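Local coordinates for protein DNA double-strand break repair nuclease NurA (Sulfolobus solfataricus, PDB 2YGK) that degrades linear double-stranded DNA ends as a manganese-dependent homodimeric nuclease, probably acting with the HerA helicase in the resection step of double-strand break repair, at residues Asn40-Asn45 / Glu225-Ser230; Asp33-Tyr38 / Asp208-Asp213; Gly69-Val74 / Ile95-Pro100; Asn142-Gln147 / Leu178-Gln183; Gly127-Met132 / Asn196-Ser201. All coordinates share one frame; numbering follows the deposited sequence.

Contact 1 (Asn40-Asn45 / Glu225-Ser230)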
# COMPACT_ATOMS: atom_id res chain seq x y z
N ASN A 40 15.63 -1.11 31.77
CA ASN A 40 15.39 -1.34 33.18
C ASN A 40 14.57 -2.60 33.38
O ASN A 40 13.44 -2.69 32.89
CB ASN A 40 14.66 -0.15 33.81
CG ASN A 40 15.47 1.13 33.69
OD1 ASN A 40 16.36 1.41 34.54
ND2 ASN A 40 15.19 1.90 32.63
N GLU A 41 15.15 -3.58 34.06
CA GLU A 41 14.41 -4.79 34.42
C GLU A 41 13.35 -4.42 35.43
O GLU A 41 13.58 -3.60 36.29
CB GLU A 41 15.36 -5.85 34.99
CG GLU A 41 16.23 -6.45 33.93
CD GLU A 41 17.25 -7.47 34.45
OE1 GLU A 41 16.94 -8.19 35.45
OE2 GLU A 41 18.35 -7.54 33.82
N TYR A 42 12.18 -5.00 35.29
CA TYR A 42 11.14 -4.85 36.29
C TYR A 42 10.34 -6.13 36.30
O TYR A 42 9.33 -6.27 35.64
CB TYR A 42 10.25 -3.66 35.99
CG TYR A 42 9.22 -3.40 37.05
CD1 TYR A 42 9.59 -3.25 38.38
CD2 TYR A 42 7.88 -3.30 36.73
CE1 TYR A 42 8.64 -3.02 39.37
CE2 TYR A 42 6.92 -3.06 37.71
CZ TYR A 42 7.31 -2.92 39.03
OH TYR A 42 6.38 -2.67 40.02
N VAL A 43 10.82 -7.08 37.08
CA VAL A 43 10.28 -8.41 37.01
C VAL A 43 9.02 -8.66 37.88
O VAL A 43 8.23 -9.50 37.51
CB VAL A 43 11.41 -9.47 37.21
CG1 VAL A 43 11.78 -9.65 38.68
CG2 VAL A 43 11.03 -10.79 36.56
N ILE A 44 8.80 -7.94 38.99
CA ILE A 44 7.62 -8.22 39.87
C ILE A 44 6.39 -7.43 39.47
O ILE A 44 6.48 -6.23 39.25
CB ILE A 44 7.83 -7.84 41.39
CG1 ILE A 44 9.01 -8.58 42.03
CG2 ILE A 44 6.57 -8.16 42.22
CD1 ILE A 44 9.16 -8.30 43.52
N ASN A 45 5.23 -8.10 39.45
CA ASN A 45 3.92 -7.46 39.20
C ASN A 45 3.15 -7.10 40.49
O ASN A 45 3.53 -7.53 41.59
CB ASN A 45 3.03 -8.35 38.29
CG ASN A 45 2.59 -9.68 38.97
OD1 ASN A 45 2.89 -9.96 40.14
ND2 ASN A 45 1.86 -10.50 38.21
N GLU A 225 15.83 -9.51 27.18
CA GLU A 225 14.86 -10.60 27.26
C GLU A 225 13.80 -10.33 28.30
O GLU A 225 12.64 -10.68 28.09
CB GLU A 225 15.54 -11.94 27.58
CG GLU A 225 14.68 -13.23 27.30
CD GLU A 225 14.04 -13.89 28.57
OE1 GLU A 225 14.77 -14.21 29.53
OE2 GLU A 225 12.80 -14.12 28.59
N LYS A 226 14.20 -9.74 29.43
CA LYS A 226 13.36 -9.72 30.62
C LYS A 226 12.32 -8.59 30.59
O LYS A 226 12.50 -7.54 29.95
CB LYS A 226 14.21 -9.61 31.88
CG LYS A 226 14.95 -10.89 32.27
CD LYS A 226 14.11 -11.68 33.25
CE LYS A 226 14.61 -13.12 33.49
NZ LYS A 226 14.01 -13.70 34.79
N ARG A 227 11.21 -8.83 31.28
CA ARG A 227 10.18 -7.81 31.45
C ARG A 227 10.77 -6.48 31.97
O ARG A 227 11.57 -6.48 32.89
CB ARG A 227 9.12 -8.33 32.43
CG ARG A 227 8.07 -7.32 32.86
CD ARG A 227 7.14 -7.97 33.92
NE ARG A 227 5.87 -7.27 34.12
CZ ARG A 227 5.59 -6.46 35.14
NH1 ARG A 227 6.52 -6.16 36.05
NH2 ARG A 227 4.39 -5.90 35.25
N GLY A 228 10.38 -5.37 31.37
CA GLY A 228 10.92 -4.09 31.74
C GLY A 228 10.50 -2.87 30.92
O GLY A 228 9.47 -2.85 30.28
N PHE A 229 11.31 -1.83 31.00
CA PHE A 229 10.99 -0.56 30.39
C PHE A 229 12.22 0.21 30.07
O PHE A 229 13.26 0.00 30.64
CB PHE A 229 10.08 0.26 31.28
CG PHE A 229 10.70 0.65 32.56
CD1 PHE A 229 10.69 -0.23 33.65
CD2 PHE A 229 11.28 1.89 32.71
CE1 PHE A 229 11.27 0.15 34.88
CE2 PHE A 229 11.87 2.27 33.93
CZ PHE A 229 11.86 1.40 35.01
N SER A 230 12.11 1.10 29.11
CA SER A 230 13.29 1.81 28.64
C SER A 230 13.41 3.15 29.31
O SER A 230 12.47 3.65 29.90
CB SER A 230 13.12 2.09 27.16
OG SER A 230 12.13 3.08 26.95
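Arg227 runs alongside Tyr42, both reaching out in one direction, and the extended arginine brings its NH1 to the tyrosine's own carbonyl. NH1 donates to Tyr42 O at 2.8 Å from above the carbonyl plane, and weakly to Ile44 O, so one nitrogen bridges two carbonyls of the loop that follows the strand. The aliphatic part lies against the same acceptor, Arg227 CG being 3.2 Å from Tyr42 O. In return Tyr42 N gives Arg227 O an almost straight bond (2.9 Å, 174°). Further along, Asn40 and Phe229 form an antiparallel hydrogen-bonded pair, Asn40 N to Phe229 O at 2.9 Å and Phe229 N to Asn40 O at 3.0 Å. Asn40 CB sits over the face of the Phe229 ring in a CH-pi contact, 3.4 Å from CZ, while Tyr42 CB meets the ring's edge.

The second shell fixes the guanidinium: NH2 makes a salt bridge to Asp288 and a bond to Ser291, and NE binds Leu263 O. Asp288 also takes the Tyr42 hydroxyl. Strand 39-41 is an outermost strand of the nine-stranded sheet within this chain, beside strand 228-236, with helix 280-291 packed on Phe229 through Val283 and Met287.

Contact 2 (Asp33-Tyr38 / Asp208-Asp213)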
# COMPACT_ATOMS: atom_id res chain seq x y z
N ASP A 33 26.30 -2.67 24.13
CA ASP A 33 26.58 -1.94 25.38
C ASP A 33 25.44 -0.99 25.84
O ASP A 33 24.95 -1.10 26.97
CB ASP A 33 27.92 -1.16 25.30
CG ASP A 33 28.34 -0.79 23.85
OD1 ASP A 33 27.58 -1.02 22.89
OD2 ASP A 33 29.47 -0.27 23.69
N LYS A 34 25.03 -0.08 24.96
CA LYS A 34 24.07 0.98 25.32
C LYS A 34 22.67 0.47 25.63
O LYS A 34 21.93 1.10 26.37
CB LYS A 34 24.02 2.07 24.24
CG LYS A 34 25.32 2.83 24.16
CD LYS A 34 25.35 3.87 23.05
CE LYS A 34 26.72 4.56 23.02
NZ LYS A 34 26.86 5.58 21.94
N VAL A 35 22.31 -0.69 25.08
CA VAL A 35 21.00 -1.26 25.36
C VAL A 35 20.81 -1.39 26.84
O VAL A 35 19.91 -0.80 27.42
CB VAL A 35 20.82 -2.64 24.72
CG1 VAL A 35 19.70 -3.39 25.40
CG2 VAL A 35 20.54 -2.50 23.25
N ASN A 36 21.70 -2.16 27.46
CA ASN A 36 21.59 -2.48 28.89
C ASN A 36 21.72 -1.23 29.78
O ASN A 36 21.11 -1.16 30.83
CB ASN A 36 22.60 -3.58 29.25
CG ASN A 36 22.43 -4.83 28.38
OD1 ASN A 36 21.30 -5.27 28.11
ND2 ASN A 36 23.54 -5.40 27.95
N GLU A 37 22.50 -0.25 29.32
CA GLU A 37 22.50 1.09 29.90
C GLU A 37 21.07 1.62 29.93
O GLU A 37 20.61 2.10 30.95
CB GLU A 37 23.34 2.07 29.06
CG GLU A 37 24.83 1.68 28.82
CD GLU A 37 25.77 2.12 29.90
OE1 GLU A 37 25.35 2.84 30.83
OE2 GLU A 37 26.95 1.74 29.81
N TYR A 38 20.38 1.53 28.80
CA TYR A 38 19.05 2.15 28.61
C TYR A 38 17.85 1.25 28.86
O TYR A 38 16.75 1.66 28.56
CB TYR A 38 18.90 2.62 27.17
CG TYR A 38 19.60 3.87 26.73
CD1 TYR A 38 20.47 4.58 27.55
CD2 TYR A 38 19.39 4.33 25.45
CE1 TYR A 38 21.10 5.74 27.06
CE2 TYR A 38 19.99 5.45 24.98
CZ TYR A 38 20.84 6.15 25.76
OH TYR A 38 21.41 7.26 25.18
N ASP A 208 14.99 7.77 18.64
CA ASP A 208 15.32 8.73 19.68
C ASP A 208 16.35 8.16 20.60
O ASP A 208 17.25 8.87 21.01
CB ASP A 208 14.08 9.08 20.49
CG ASP A 208 13.18 10.06 19.77
OD1 ASP A 208 13.65 11.19 19.49
OD2 ASP A 208 12.01 9.70 19.49
N LEU A 209 16.22 6.88 20.94
CA LEU A 209 17.11 6.28 21.93
C LEU A 209 18.51 6.08 21.40
O LEU A 209 19.43 6.75 21.85
CB LEU A 209 16.57 4.96 22.48
CG LEU A 209 15.50 5.06 23.57
CD1 LEU A 209 15.25 3.67 24.11
CD2 LEU A 209 15.94 6.04 24.67
N PHE A 210 18.64 5.18 20.43
CA PHE A 210 19.93 4.67 20.01
C PHE A 210 20.48 5.29 18.75
O PHE A 210 21.67 5.21 18.51
CB PHE A 210 19.85 3.17 19.82
CG PHE A 210 19.33 2.43 20.99
CD1 PHE A 210 20.08 2.32 22.16
CD2 PHE A 210 18.09 1.83 20.95
CE1 PHE A 210 19.60 1.63 23.26
CE2 PHE A 210 17.59 1.14 22.05
CZ PHE A 210 18.35 1.03 23.20
N GLY A 211 19.62 5.89 17.92
CA GLY A 211 20.07 6.60 16.73
C GLY A 211 20.84 5.73 15.74
O GLY A 211 21.94 6.10 15.31
N THR A 212 20.26 4.58 15.39
CA THR A 212 20.92 3.61 14.53
C THR A 212 20.11 3.42 13.25
O THR A 212 19.07 4.05 13.06
CB THR A 212 21.08 2.25 15.24
OG1 THR A 212 19.81 1.60 15.37
CG2 THR A 212 21.72 2.43 16.62
N ASP A 213 20.61 2.56 12.36
CA ASP A 213 19.94 2.28 11.11
C ASP A 213 18.65 1.52 11.32
O ASP A 213 17.79 1.53 10.45
CB ASP A 213 20.85 1.48 10.16
CG ASP A 213 22.00 2.30 9.59
OD1 ASP A 213 21.85 3.53 9.44
OD2 ASP A 213 23.05 1.70 9.29
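The aromatic part of this contact is Tyr38 against Phe210. Their planes lie 26° apart, near parallel, but the rings are displaced so far along their planes that little of one lies over the other, with centroids 5.5 Å apart. The touch is therefore local, Tyr38 CD2 to Phe210 CE1 at 3.5 Å. Tyr38 CG stands anti to its carbonyl carbon (chi1 -76°), which starts the ring toward the loop.

Aliphatic contacts flank the pair. Leu209 CD2 reaches Tyr38 CD2 at 3.9 Å, and Phe210 CZ lies 4.2 Å from Val35 CG2, one helical turn before the tyrosine; Val35 CA is also close to the phenylalanine's CE1.

Carbonyl oxygens meet the ring edges. Leu209 O approaches Tyr38 CE2 near the plane of the ring, at 3.4 Å, and Lys34 O lies in the plane of the Phe210 ring, 3.9 Å from CE1. Lys34 O also accepts the helical bond from Tyr38 N.

The loop itself is tied down by Asp216, which binds the backbone N of Leu209 and of Phe210, while Val219 of helix 216-223 packs on both Val35 and Phe210. Between helix 17-38 and this loop, then, adhesion is chiefly nonpolar, with Leu209 O at the edge of the Tyr38 ring as the closest polar approach.

Contact 3 (Gly69-Val74 / Ile95-Pro100)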
# COMPACT_ATOMS: atom_id res chain seq x y z
N GLY A 69 -16.75 2.12 -8.47
CA GLY A 69 -15.83 2.99 -7.76
C GLY A 69 -15.09 2.15 -6.74
O GLY A 69 -15.00 0.95 -6.90
N ILE A 70 -14.59 2.80 -5.68
CA ILE A 70 -13.91 2.14 -4.58
C ILE A 70 -14.92 1.74 -3.52
O ILE A 70 -15.38 2.58 -2.75
CB ILE A 70 -12.85 3.03 -3.91
CG1 ILE A 70 -11.99 3.76 -4.95
CG2 ILE A 70 -11.97 2.19 -2.99
CD1 ILE A 70 -11.35 2.82 -5.94
N VAL A 71 -15.24 0.46 -3.46
CA VAL A 71 -16.20 -0.04 -2.49
C VAL A 71 -15.49 -0.29 -1.19
O VAL A 71 -14.62 -1.13 -1.15
CB VAL A 71 -16.83 -1.36 -2.95
CG1 VAL A 71 -17.78 -1.90 -1.87
CG2 VAL A 71 -17.58 -1.16 -4.30
N TYR A 72 -15.86 0.43 -0.13
CA TYR A 72 -15.16 0.34 1.14
C TYR A 72 -16.05 0.01 2.31
O TYR A 72 -17.26 0.15 2.28
CB TYR A 72 -14.46 1.64 1.45
CG TYR A 72 -15.43 2.74 1.79
CD1 TYR A 72 -15.97 3.56 0.80
CD2 TYR A 72 -15.83 2.94 3.09
CE1 TYR A 72 -16.86 4.57 1.11
CE2 TYR A 72 -16.72 3.94 3.42
CZ TYR A 72 -17.24 4.76 2.42
OH TYR A 72 -18.14 5.76 2.77
N ALA A 73 -15.39 -0.38 3.39
CA ALA A 73 -16.05 -0.70 4.62
C ALA A 73 -15.09 -0.36 5.72
O ALA A 73 -13.93 -0.75 5.68
CB ALA A 73 -16.40 -2.16 4.64
N VAL A 74 -15.57 0.38 6.70
CA VAL A 74 -14.78 0.74 7.88
C VAL A 74 -15.57 0.31 9.10
O VAL A 74 -16.82 0.24 9.06
CB VAL A 74 -14.59 2.26 7.98
CG1 VAL A 74 -13.66 2.77 6.86
CG2 VAL A 74 -15.96 2.96 7.94
N ILE A 95 -20.41 0.90 5.50
CA ILE A 95 -20.04 0.45 4.14
C ILE A 95 -20.43 1.52 3.13
O ILE A 95 -21.44 2.19 3.29
CB ILE A 95 -20.79 -0.82 3.70
CG1 ILE A 95 -20.51 -1.98 4.65
CG2 ILE A 95 -20.38 -1.22 2.30
CD1 ILE A 95 -21.40 -3.19 4.39
N GLY A 96 -19.65 1.68 2.08
CA GLY A 96 -19.92 2.71 1.08
C GLY A 96 -19.09 2.57 -0.18
O GLY A 96 -18.33 1.60 -0.32
N ILE A 97 -19.23 3.55 -1.08
CA ILE A 97 -18.46 3.63 -2.32
C ILE A 97 -17.81 5.00 -2.46
O ILE A 97 -18.49 5.98 -2.32
CB ILE A 97 -19.38 3.47 -3.55
CG1 ILE A 97 -20.20 2.18 -3.47
CG2 ILE A 97 -18.58 3.52 -4.86
CD1 ILE A 97 -21.24 2.04 -4.60
N PHE A 98 -16.52 5.09 -2.74
CA PHE A 98 -15.94 6.38 -3.18
C PHE A 98 -15.76 6.42 -4.69
O PHE A 98 -15.61 5.38 -5.34
CB PHE A 98 -14.57 6.65 -2.55
CG PHE A 98 -14.61 6.97 -1.09
CD1 PHE A 98 -15.64 7.70 -0.53
CD2 PHE A 98 -13.57 6.56 -0.27
CE1 PHE A 98 -15.64 8.01 0.83
CE2 PHE A 98 -13.57 6.86 1.12
CZ PHE A 98 -14.61 7.57 1.67
N LYS A 99 -15.78 7.63 -5.24
CA LYS A 99 -15.42 7.87 -6.61
C LYS A 99 -13.94 7.58 -6.75
O LYS A 99 -13.19 7.77 -5.79
CB LYS A 99 -15.67 9.33 -7.01
CG LYS A 99 -17.12 9.74 -6.98
CD LYS A 99 -17.32 11.05 -7.74
CE LYS A 99 -18.36 11.95 -7.07
NZ LYS A 99 -18.68 13.13 -7.93
N PRO A 100 -13.51 7.12 -7.95
CA PRO A 100 -12.12 6.77 -8.23
C PRO A 100 -11.15 7.89 -7.93
O PRO A 100 -11.44 9.04 -8.22
CB PRO A 100 -12.14 6.47 -9.72
CG PRO A 100 -13.49 6.00 -9.98
CD PRO A 100 -14.38 6.77 -9.08
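Packing is dense on the sheet face where Tyr72 meets Phe98, a face of this antiparallel pairing that they share with Ile70. Their side chains run roughly perpendicular to each other, yet the rings stack face to face, centroids 4.3 Å apart and planes at 27°. Tyr72 CE1 stands over the centre of the Phe98 ring, 3.7 Å from its CE1. The opposite face of the tyrosine rests on Gly96, whose CA lies 3.9 Å from the ring centroid in a CH-pi contact. Tyr72 CG is placed between its backbone N and carbonyl carbon (chi1 70°), which starts the ring across the neighbouring strand, and Gly96 lets that ring lie directly on its backbone. Four backbone bonds hold the strands in register: Ile70 and Phe98 exchange two, and Tyr72 and Gly96 two more, with Tyr72 N to Gly96 O at 2.7 Å.

The other face is looser. Val71 CG2 meets Ile97 CG1 at 4.3 Å, and Ala73 CB meets Ile95 CG1 at 4.1 Å. Toward the end of the pairing Gly69 CA is still 3.4 Å from Phe98 O, and Pro100 CD approaches Gly69 CA at 4.3 Å. The exposed Lys99 turns away, its NZ in a salt bridge with Asp213 of the second subunit.

These strands make a beta hairpin at one margin of the sheet. Helix 104-123 packs on the Tyr72 face, where Arg107 adds a cation-pi contact to Phe98; helix 313-330 touches Val71 and Ile95. Ile16 of the second subunit packs on Ile97, and Gln19 of that subunit accepts a hydrogen bond from its backbone N.

Contact 4 (Asn142-Gln147 / Leu178-Gln183)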
# COMPACT_ATOMS: atom_id res chain seq x y z
N ASN A 142 -0.03 14.25 9.30
CA ASN A 142 0.87 15.33 8.86
C ASN A 142 0.22 16.69 8.94
O ASN A 142 -0.95 16.80 9.26
CB ASN A 142 1.36 15.09 7.41
CG ASN A 142 2.26 13.85 7.26
OD1 ASN A 142 2.88 13.38 8.23
ND2 ASN A 142 2.33 13.32 6.03
N LYS A 143 0.99 17.71 8.63
CA LYS A 143 0.54 19.09 8.67
C LYS A 143 -0.40 19.38 7.48
O LYS A 143 -0.17 18.88 6.37
CB LYS A 143 1.78 20.00 8.67
CG LYS A 143 2.84 19.61 9.77
CD LYS A 143 3.89 20.71 10.02
CE LYS A 143 4.75 20.40 11.25
NZ LYS A 143 5.56 21.57 11.70
N VAL A 144 -1.46 20.16 7.71
CA VAL A 144 -2.52 20.41 6.70
C VAL A 144 -2.73 21.88 6.25
O VAL A 144 -2.83 22.81 7.05
CB VAL A 144 -3.86 19.89 7.22
CG1 VAL A 144 -4.97 20.86 6.92
CG2 VAL A 144 -4.15 18.51 6.63
N ASP A 145 -2.83 22.07 4.93
CA ASP A 145 -3.05 23.40 4.38
C ASP A 145 -4.44 23.93 4.77
O ASP A 145 -5.45 23.46 4.24
CB ASP A 145 -2.89 23.38 2.87
CG ASP A 145 -2.97 24.77 2.25
OD1 ASP A 145 -3.09 25.76 3.01
OD2 ASP A 145 -2.90 24.86 1.00
N ILE A 146 -4.46 24.91 5.68
CA ILE A 146 -5.72 25.41 6.28
C ILE A 146 -6.27 26.58 5.51
O ILE A 146 -7.00 27.39 6.10
CB ILE A 146 -5.53 25.89 7.76
CG1 ILE A 146 -4.50 27.03 7.83
CG2 ILE A 146 -5.14 24.69 8.68
CD1 ILE A 146 -4.89 28.24 8.75
N GLN A 147 -5.92 26.69 4.23
CA GLN A 147 -6.21 27.89 3.44
C GLN A 147 -7.08 27.60 2.20
O GLN A 147 -7.64 28.52 1.58
CB GLN A 147 -4.91 28.57 3.00
CG GLN A 147 -3.91 28.86 4.12
CD GLN A 147 -2.77 29.78 3.68
OE1 GLN A 147 -2.93 30.61 2.77
NE2 GLN A 147 -1.60 29.62 4.33
N LEU A 178 -10.54 15.29 6.35
CA LEU A 178 -10.48 14.14 7.27
C LEU A 178 -9.25 14.21 8.17
O LEU A 178 -9.34 13.89 9.33
CB LEU A 178 -10.54 12.82 6.52
CG LEU A 178 -11.94 12.43 6.02
CD1 LEU A 178 -11.91 11.36 4.88
CD2 LEU A 178 -12.78 11.96 7.17
N MSE A 179 -8.12 14.64 7.63
CA MSE A 179 -6.92 14.83 8.43
C MSE A 179 -7.19 15.82 9.56
O MSE A 179 -6.89 15.54 10.73
CB MSE A 179 -5.78 15.34 7.55
CG MSE A 179 -5.21 14.28 6.65
SE MSE A 179 -3.80 14.93 5.52
CE MSE A 179 -2.44 15.21 6.91
N LEU A 180 -7.77 16.96 9.22
CA LEU A 180 -8.14 17.97 10.22
C LEU A 180 -9.05 17.38 11.30
O LEU A 180 -8.77 17.53 12.50
CB LEU A 180 -8.84 19.16 9.57
CG LEU A 180 -8.02 20.45 9.41
CD1 LEU A 180 -8.93 21.57 8.93
CD2 LEU A 180 -7.35 20.88 10.72
N LEU A 181 -10.11 16.70 10.88
CA LEU A 181 -11.03 16.05 11.82
C LEU A 181 -10.30 15.19 12.86
O LEU A 181 -10.54 15.29 14.07
CB LEU A 181 -12.05 15.19 11.08
CG LEU A 181 -13.15 14.61 11.98
CD1 LEU A 181 -13.81 15.71 12.81
CD2 LEU A 181 -14.18 13.83 11.18
N ASN A 182 -9.39 14.35 12.39
CA ASN A 182 -8.60 13.56 13.32
C ASN A 182 -7.80 14.42 14.32
O ASN A 182 -7.79 14.14 15.51
CB ASN A 182 -7.69 12.63 12.56
CG ASN A 182 -8.45 11.66 11.72
OD1 ASN A 182 -9.63 11.44 11.93
ND2 ASN A 182 -7.76 11.04 10.78
N GLN A 183 -7.16 15.48 13.84
CA GLN A 183 -6.37 16.36 14.71
C GLN A 183 -7.25 17.01 15.78
O GLN A 183 -6.86 17.10 16.95
CB GLN A 183 -5.62 17.43 13.91
CG GLN A 183 -4.43 16.88 13.11
CD GLN A 183 -3.63 17.93 12.32
OE1 GLN A 183 -4.05 19.08 12.15
NE2 GLN A 183 -2.47 17.52 11.84
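Met179, a selenomethionine, meets Asn142 and Val144 through a chain that runs out straight and then bends. Its CG is anti to the carbonyl carbon (chi1 -73°) and SE continues anti at chi2 (179°); the turn at chi3 (69°) then sets the methyl beside the loop. There CE lies 3.2 Å from Asn142 O and 3.8 Å from Asn142 CB, a placement that remains doubtful because two conformers were modelled for this residue and the account holds for one of them.

Val144, whose CB points to the helix, spreads its two methyls over neighbouring helical residues. CG2 touches Met179 CB at 3.7 Å and lies close to its SE and CE as well, whereas CG1 reaches Leu180 CG at 4.0 Å. The valine crosses both partners obliquely.

Gln183, one turn after Met179, has a chain extended beyond CG that brings its amide to the same carbonyl: NE2 is 3.1 Å from Asn142 O. That nitrogen donates to Ile140 O, at the end of helix 136-140. Phe149 packs on both Val144 and Leu180, and Leu110 of helix 104-123 lies on Met179.

The clear polar bond of Gln183 thus goes to Ile140 O, just before the loop, and loop 142-147 is laid on helix 171-193 mainly by hydrocarbon contacts. Such packing, with the Val144 methyls set against Met179 and Leu180, relies on shape more than on directed bonds.

Contact 5 (Gly127-Met132 / Asn196-Ser201)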
# COMPACT_ATOMS: atom_id res chain seq x y z
N GLY A 127 -13.67 4.06 31.81
CA GLY A 127 -12.53 3.33 32.36
C GLY A 127 -11.53 4.20 33.09
O GLY A 127 -11.71 5.41 33.19
N ASP A 128 -10.48 3.58 33.61
CA ASP A 128 -9.42 4.31 34.26
C ASP A 128 -8.37 4.73 33.25
O ASP A 128 -7.71 5.75 33.41
CB ASP A 128 -8.76 3.43 35.34
CG ASP A 128 -9.75 2.95 36.41
OD1 ASP A 128 -10.56 3.78 36.89
OD2 ASP A 128 -9.73 1.74 36.75
N TYR A 129 -8.18 3.89 32.23
CA TYR A 129 -7.30 4.20 31.14
C TYR A 129 -7.97 3.87 29.80
O TYR A 129 -8.92 3.06 29.73
CB TYR A 129 -6.04 3.36 31.24
CG TYR A 129 -5.10 3.66 32.39
CD1 TYR A 129 -4.06 4.56 32.22
CD2 TYR A 129 -5.20 2.98 33.58
CE1 TYR A 129 -3.14 4.82 33.24
CE2 TYR A 129 -4.28 3.23 34.64
CZ TYR A 129 -3.25 4.16 34.46
OH TYR A 129 -2.32 4.44 35.47
N ILE A 130 -7.48 4.52 28.75
CA ILE A 130 -7.95 4.27 27.40
C ILE A 130 -6.77 3.78 26.60
O ILE A 130 -5.74 4.42 26.60
CB ILE A 130 -8.50 5.53 26.73
CG1 ILE A 130 -9.67 6.09 27.53
CG2 ILE A 130 -8.99 5.25 25.30
CD1 ILE A 130 -10.18 7.36 26.94
N LEU A 131 -6.91 2.64 25.96
CA LEU A 131 -5.85 2.11 25.11
C LEU A 131 -6.23 2.28 23.65
O LEU A 131 -7.20 1.68 23.19
CB LEU A 131 -5.65 0.63 25.38
CG LEU A 131 -5.55 0.26 26.84
CD1 LEU A 131 -5.29 -1.23 26.97
CD2 LEU A 131 -4.43 1.11 27.48
N MSE A 132 -5.47 3.09 22.94
CA MSE A 132 -5.56 3.19 21.49
C MSE A 132 -4.48 2.34 20.86
O MSE A 132 -3.38 2.20 21.42
CB MSE A 132 -5.32 4.63 21.01
CG MSE A 132 -6.07 5.72 21.76
SE MSE A 132 -7.96 5.77 21.40
CE MSE A 132 -7.93 5.86 19.48
N ASN A 196 -4.51 9.80 30.87
CA ASN A 196 -5.21 8.52 30.98
C ASN A 196 -5.26 7.75 29.64
O ASN A 196 -5.79 6.65 29.56
CB ASN A 196 -6.64 8.73 31.52
CG ASN A 196 -6.67 9.38 32.94
OD1 ASN A 196 -5.75 9.27 33.75
ND2 ASN A 196 -7.79 10.06 33.24
N VAL A 197 -4.74 8.34 28.57
CA VAL A 197 -4.75 7.69 27.27
C VAL A 197 -3.37 7.09 26.98
O VAL A 197 -2.34 7.79 27.05
CB VAL A 197 -5.13 8.64 26.12
CG1 VAL A 197 -5.42 7.83 24.91
CG2 VAL A 197 -6.31 9.47 26.50
N LEU A 198 -3.35 5.81 26.65
CA LEU A 198 -2.14 5.10 26.35
C LEU A 198 -2.23 4.74 24.91
O LEU A 198 -3.14 4.03 24.51
CB LEU A 198 -2.02 3.84 27.18
CG LEU A 198 -1.98 4.06 28.70
CD1 LEU A 198 -1.74 2.76 29.38
CD2 LEU A 198 -0.92 5.10 29.08
N TRP A 199 -1.27 5.23 24.15
CA TRP A 199 -1.24 5.00 22.76
C TRP A 199 -0.20 3.92 22.49
O TRP A 199 1.00 4.19 22.48
CB TRP A 199 -0.87 6.31 22.06
CG TRP A 199 -1.76 7.47 22.41
CD1 TRP A 199 -1.67 8.30 23.51
CD2 TRP A 199 -2.84 7.96 21.63
NE1 TRP A 199 -2.64 9.26 23.46
CE2 TRP A 199 -3.37 9.08 22.32
CE3 TRP A 199 -3.40 7.58 20.41
CZ2 TRP A 199 -4.44 9.82 21.82
CZ3 TRP A 199 -4.44 8.30 19.92
CH2 TRP A 199 -4.97 9.42 20.63
N ILE A 200 -0.65 2.72 22.19
CA ILE A 200 0.24 1.58 22.15
C ILE A 200 0.44 1.05 20.74
O ILE A 200 -0.54 0.87 20.01
CB ILE A 200 -0.34 0.48 23.00
CG1 ILE A 200 -0.33 0.95 24.46
CG2 ILE A 200 0.41 -0.79 22.82
CD1 ILE A 200 -0.95 0.00 25.39
N SER A 201 1.70 0.80 20.37
CA SER A 201 2.00 0.20 19.10
C SER A 201 3.02 -0.95 19.18
O SER A 201 3.97 -0.88 19.93
CB SER A 201 2.45 1.26 18.03
OG SER A 201 3.42 2.20 18.47
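Ile130, Leu131 and Met132 pair in parallel with Val197, Leu198 and Trp199, the strand directions 22° apart, and four backbone bonds alternate between the strands. These are Ile130 N to Asn196 O (2.8 Å), Leu198 N to Ile130 O (2.8 Å, 178°), Met132 N to Leu198 O and Ile200 N to Met132 O. This is the parallel core of the mixed sheet in the NurA domain, a member of the RNase H clan, and much of the chain between the two strands is helical.

On one face Met132, a selenomethionine, and Trp199 extend next to each other from adjacent strands. Met132 CG sits over the six-membered ring, 3.5 Å from Trp199 CE3, in a CH-pi contact. The bend at chi2 (-72°) leaves SE oblique to the ring in a longer Met-aromatic contact. Val197 CG1 touches Met132 CG at 3.8 Å and also lies over the indole. Leu117 of helix 104-123 packs on both Met132 and Trp199, and Leu136 and Lys139 of helix 136-140 meet the indole too.

The residue after Met132 is Asp133, which with Asp58 binds the manganese ion; the Met132 side chain is about 9 Å from the metal, so this packing lies near the site without reaching the metal.

On the opposite face the leucines carry the contact. Leu131 and Leu198 run alongside each other, with Ile200 CD1 next to them, and Leu131 CD2 lies 3.7 Å from Leu198 CB.

Overall arrangement
Contacts 1, 3 and 5 all reach the same nine-stranded sheet: contact 5 is in its parallel interior, while contacts 1 and 3 involve its two outermost strands, their centres about 45 Å apart. Contact 2 touches contact 1 directly, Ser230 CB lying 3.9 Å from Tyr38 O, where helix 17-38 runs into strand 39-41. Contact 4, on helix 171-193, has its nearest atoms about 6 Å from contact 3 and about 8 Å from contact 5. Contact 5 is the nearest to the manganese held by Asp58 and Asp133, the Met132 side chain about 9 Å from it. Across the dimer, Lys99 of contact 3 bridges to Asp213 in segment 208-213 of the second subunit.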